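Local coordinates for protein D-glycerate 3-kinase (PDB 6CKG) that probably phosphorylates D-glycerate on its 3-hydroxyl, with ATP as the phosphate donor, at residues Leu121-Asn132 and Val170-Phe179. Numbering follows the deposited sequence.
Sequences LEQCLAKLKSIN and VQGPIDVVIF
The side-chain amide of N132 grips the backbone of I174 by both its ends: I174 N donates to N132 OD1 over 2.7 Å, in the carbonyl plane and on a lone pair, while N132 ND2 returns a bond of 3.0 Å to I174 O. This amide-to-backbone pairing joins the turn that follows helix 118-129 to the loop entering strand 176-180, a strand of the mainly parallel sheet in the P-loop kinase type of α/β fold. Asparagine suits the place because one flat group offers an acceptor and a donor side by side; I174 O lies only 4° out of its amide plane. A second ND2 bond, to C45 O, further fixes the amide's rotation. P173, preceded by a cis peptide, turns the chain here and packs its CB against OD1.

Beyond this polar end, helix 121-129 and strand 176-179 run nearly antiparallel (161°), their axes 10.1 Å apart at closest approach. The buried contact is made by leucine, isoleucine and valine side chains, closed by F179, with V170 coming from the end of strand 162-171. I131 spreads its two branches: CG2 meets I174 CG1, whereas CG1, anti to the backbone N (chi1 -154°), carries CD1 to V170 CG1 at 3.7 Å. L128 divides its methyls likewise: its side chain crosses that of V170 at about a right angle and touches it with CD2, while CD1 lies over both methyls of V177. M82 of strand 79-83 and L241 of helix 239-242 also border the apolar layer. At its far end the F179 ring bridges L121 and L125, one helical turn apart, with L125 CD2 3.9 Å from CD2 of the ring and L121 CD2 3.9 Å from its CZ.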
loop_
_atom_site.group_PDB
_atom_site.type_symbol
_atom_site.label_atom_id
_atom_site.label_comp_id
_atom_site.label_asym_id
_atom_site.label_seq_id
_atom_site.Cartn_x
_atom_site.Cartn_y
_atom_site.Cartn_z
ATOM N N LEU A 121 -9.377 7.840 4.825
ATOM C CA LEU A 121 -8.825 6.527 5.153
ATOM C C LEU A 121 -9.232 6.086 6.550
ATOM O O LEU A 121 -9.701 4.960 6.748
ATOM C CB LEU A 121 -7.302 6.567 5.037
ATOM C CG LEU A 121 -6.770 6.365 3.626
ATOM C CD1 LEU A 121 -5.344 6.911 3.496
ATOM C CD2 LEU A 121 -6.827 4.872 3.310
ATOM N N GLU A 122 -9.048 6.962 7.540
ATOM C CA GLU A 122 -9.396 6.605 8.907
ATOM C C GLU A 122 -10.896 6.395 9.055
ATOM O O GLU A 122 -11.324 5.432 9.702
ATOM C CB GLU A 122 -8.903 7.672 9.880
ATOM C CG GLU A 122 -7.399 7.765 9.943
ATOM C CD GLU A 122 -6.919 8.728 11.005
ATOM O OE1 GLU A 122 -7.617 8.879 12.033
ATOM O OE2 GLU A 122 -5.848 9.338 10.802
ATOM N N GLN A 123 -11.707 7.278 8.459
ATOM C CA GLN A 123 -13.156 7.112 8.525
ATOM C C GLN A 123 -13.585 5.780 7.912
ATOM O O GLN A 123 -14.415 5.063 8.482
ATOM C CB GLN A 123 -13.871 8.290 7.830
ATOM C CG GLN A 123 -15.405 8.185 7.837
ATOM C CD GLN A 123 -16.113 9.305 7.053
ATOM O OE1 GLN A 123 -15.646 9.746 6.001
ATOM N NE2 GLN A 123 -17.249 9.761 7.574
ATOM N N CYS A 124 -13.035 5.431 6.747
ATOM C CA CYS A 124 -13.486 4.213 6.078
ATOM C C CYS A 124 -13.034 2.969 6.825
ATOM O O CYS A 124 -13.801 2.012 6.969
ATOM C CB CYS A 124 -12.985 4.186 4.637
ATOM S SG CYS A 124 -13.946 5.364 3.602
ATOM N N LEU A 125 -11.802 2.963 7.329
ATOM C CA LEU A 125 -11.339 1.784 8.049
ATOM C C LEU A 125 -12.101 1.611 9.356
ATOM O O LEU A 125 -12.459 0.488 9.723
ATOM C CB LEU A 125 -9.830 1.874 8.285
ATOM C CG LEU A 125 -9.132 0.562 8.676
ATOM C CD1 LEU A 125 -9.775 -0.655 7.997
ATOM C CD2 LEU A 125 -7.668 0.656 8.292
ATOM N N ALA A 126 -12.389 2.706 10.060
ATOM C CA ALA A 126 -13.196 2.582 11.272
ATOM C C ALA A 126 -14.609 2.107 10.947
ATOM O O ALA A 126 -15.187 1.294 11.683
ATOM C CB ALA A 126 -13.231 3.909 12.027
ATOM N N LYS A 127 -15.172 2.584 9.837
ATOM C CA LYS A 127 -16.495 2.125 9.422
ATOM C C LYS A 127 -16.489 0.627 9.144
ATOM O O LYS A 127 -17.380 -0.102 9.594
ATOM C CB LYS A 127 -16.956 2.905 8.188
ATOM C CG LYS A 127 -18.451 2.754 7.859
ATOM C CD LYS A 127 -19.326 3.412 8.913
ATOM C CE LYS A 127 -20.797 3.436 8.506
ATOM N NZ LYS A 127 -21.052 4.418 7.415
ATOM N N LEU A 128 -15.505 0.148 8.376
ATOM C CA LEU A 128 -15.438 -1.287 8.104
ATOM C C LEU A 128 -15.255 -2.082 9.388
ATOM O O LEU A 128 -15.849 -3.155 9.551
ATOM C CB LEU A 128 -14.313 -1.597 7.117
ATOM C CG LEU A 128 -14.532 -1.096 5.685
ATOM C CD1 LEU A 128 -13.245 -1.172 4.839
ATOM C CD2 LEU A 128 -15.669 -1.845 5.008
ATOM N N LYS A 129 -14.464 -1.558 10.328
ATOM C CA LYS A 129 -14.162 -2.316 11.540
ATOM C C LYS A 129 -15.357 -2.417 12.485
ATOM O O LYS A 129 -15.391 -3.328 13.313
ATOM C CB LYS A 129 -12.950 -1.706 12.246
ATOM C CG LYS A 129 -11.631 -1.997 11.520
ATOM C CD LYS A 129 -10.452 -1.255 12.132
ATOM C CE LYS A 129 -9.976 -1.887 13.424
ATOM N NZ LYS A 129 -8.876 -2.872 13.199
ATOM N N SER A 130 -16.337 -1.522 12.375
ATOM C CA SER A 130 -17.570 -1.600 13.145
ATOM C C SER A 130 -18.716 -2.215 12.351
ATOM O O SER A 130 -19.856 -2.234 12.834
ATOM C CB SER A 130 -17.974 -0.209 13.636
ATOM O OG SER A 130 -18.412 0.604 12.559
ATOM N N ILE A 131 -18.448 -2.721 11.146
ATOM C CA ILE A 131 -19.549 -3.118 10.264
ATOM C C ILE A 131 -20.277 -4.382 10.738
ATOM O O ILE A 131 -21.407 -4.636 10.299
ATOM C CB ILE A 131 -19.014 -3.276 8.826
ATOM C CG1 ILE A 131 -20.127 -3.058 7.800
ATOM C CG2 ILE A 131 -18.343 -4.642 8.632
ATOM C CD1 ILE A 131 -19.590 -2.779 6.410
ATOM N N ASN A 132 -19.689 -5.176 11.636
ATOM C CA ASN A 132 -20.380 -6.358 12.150
ATOM C C ASN A 132 -21.192 -6.068 13.405
ATOM O O ASN A 132 -21.873 -6.973 13.909
ATOM C CB ASN A 132 -19.385 -7.486 12.449
ATOM C CG ASN A 132 -18.598 -7.909 11.233
ATOM O OD1 ASN A 132 -19.057 -7.754 10.104
ATOM N ND2 ASN A 132 -17.403 -8.451 11.455
ATOM N N VAL A 170 -20.356 -1.450 0.419
ATOM C CA VAL A 170 -19.987 -2.600 1.236
ATOM C C VAL A 170 -21.179 -2.962 2.113
ATOM O O VAL A 170 -21.761 -2.094 2.777
ATOM C CB VAL A 170 -18.731 -2.321 2.080
ATOM C CG1 VAL A 170 -18.414 -3.506 3.005
ATOM C CG2 VAL A 170 -17.545 -2.014 1.169
ATOM N N GLN A 171 -21.557 -4.233 2.093
ATOM C CA GLN A 171 -22.661 -4.742 2.896
ATOM C C GLN A 171 -22.088 -5.716 3.909
ATOM O O GLN A 171 -21.514 -6.745 3.530
ATOM C CB GLN A 171 -23.712 -5.431 2.026
ATOM C CG GLN A 171 -24.815 -6.134 2.803
ATOM C CD GLN A 171 -25.669 -5.169 3.595
ATOM O OE1 GLN A 171 -26.458 -4.409 3.024
ATOM N NE2 GLN A 171 -25.511 -5.180 4.921
ATOM N N GLY A 172 -22.223 -5.388 5.188
ATOM C CA GLY A 172 -21.810 -6.299 6.231
ATOM C C GLY A 172 -22.786 -7.437 6.363
ATOM O O GLY A 172 -23.871 -7.431 5.781
ATOM N N PRO A 173 -22.413 -8.450 7.156
ATOM C CA PRO A 173 -21.163 -8.546 7.919
ATOM C C PRO A 173 -19.969 -8.876 7.037
ATOM O O PRO A 173 -20.150 -9.322 5.907
ATOM C CB PRO A 173 -21.438 -9.695 8.901
ATOM C CG PRO A 173 -22.387 -10.580 8.162
ATOM C CD PRO A 173 -23.281 -9.627 7.370
ATOM N N ILE A 174 -18.762 -8.630 7.547
ATOM C CA ILE A 174 -17.523 -8.811 6.801
ATOM C C ILE A 174 -16.569 -9.636 7.663
ATOM O O ILE A 174 -16.350 -9.315 8.838
ATOM C CB ILE A 174 -16.882 -7.458 6.425
ATOM C CG1 ILE A 174 -17.767 -6.676 5.443
ATOM C CG2 ILE A 174 -15.490 -7.641 5.837
ATOM C CD1 ILE A 174 -17.984 -7.372 4.111
ATOM N N ASP A 175 -15.999 -10.692 7.078
ATOM C CA ASP A 175 -15.001 -11.490 7.792
ATOM C C ASP A 175 -13.625 -10.846 7.759
ATOM O O ASP A 175 -12.889 -10.884 8.758
ATOM C CB ASP A 175 -14.907 -12.891 7.184
ATOM C CG ASP A 175 -16.210 -13.665 7.292
ATOM O OD1 ASP A 175 -16.572 -14.085 8.410
ATOM O OD2 ASP A 175 -16.867 -13.851 6.254
ATOM N N VAL A 176 -13.236 -10.298 6.607
ATOM C CA VAL A 176 -11.852 -9.902 6.355
ATOM C C VAL A 176 -11.858 -8.615 5.552
ATOM O O VAL A 176 -12.598 -8.497 4.573
ATOM C CB VAL A 176 -11.083 -10.999 5.590
ATOM C CG1 VAL A 176 -9.680 -10.513 5.191
ATOM C CG2 VAL A 176 -11.007 -12.284 6.419
ATOM N N VAL A 177 -11.039 -7.653 5.967
ATOM C CA VAL A 177 -10.743 -6.459 5.184
ATOM C C VAL A 177 -9.318 -6.588 4.670
ATOM O O VAL A 177 -8.384 -6.783 5.456
ATOM C CB VAL A 177 -10.924 -5.175 6.010
ATOM C CG1 VAL A 177 -10.376 -3.936 5.249
ATOM C CG2 VAL A 177 -12.408 -4.974 6.348
ATOM N N ILE A 178 -9.159 -6.532 3.350
ATOM C CA ILE A 178 -7.845 -6.425 2.731
ATOM C C ILE A 178 -7.559 -4.938 2.527
ATOM O O ILE A 178 -8.315 -4.240 1.835
ATOM C CB ILE A 178 -7.789 -7.189 1.399
ATOM C CG1 ILE A 178 -8.218 -8.648 1.577
ATOM C CG2 ILE A 178 -6.380 -7.112 0.784
ATOM C CD1 ILE A 178 -7.317 -9.439 2.463
ATOM N N PHE A 179 -6.486 -4.442 3.140
ATOM C CA PHE A 179 -6.083 -3.033 3.015
ATOM C C PHE A 179 -4.680 -3.003 2.415
ATOM O O PHE A 179 -3.694 -3.261 3.114
ATOM C CB PHE A 179 -6.142 -2.325 4.368
ATOM C CG PHE A 179 -5.626 -0.874 4.342
ATOM C CD1 PHE A 179 -5.697 -0.106 3.187
ATOM C CD2 PHE A 179 -5.065 -0.308 5.482
ATOM C CE1 PHE A 179 -5.211 1.219 3.167
ATOM C CE2 PHE A 179 -4.590 1.008 5.476
ATOM C CZ PHE A 179 -4.678 1.772 4.308
#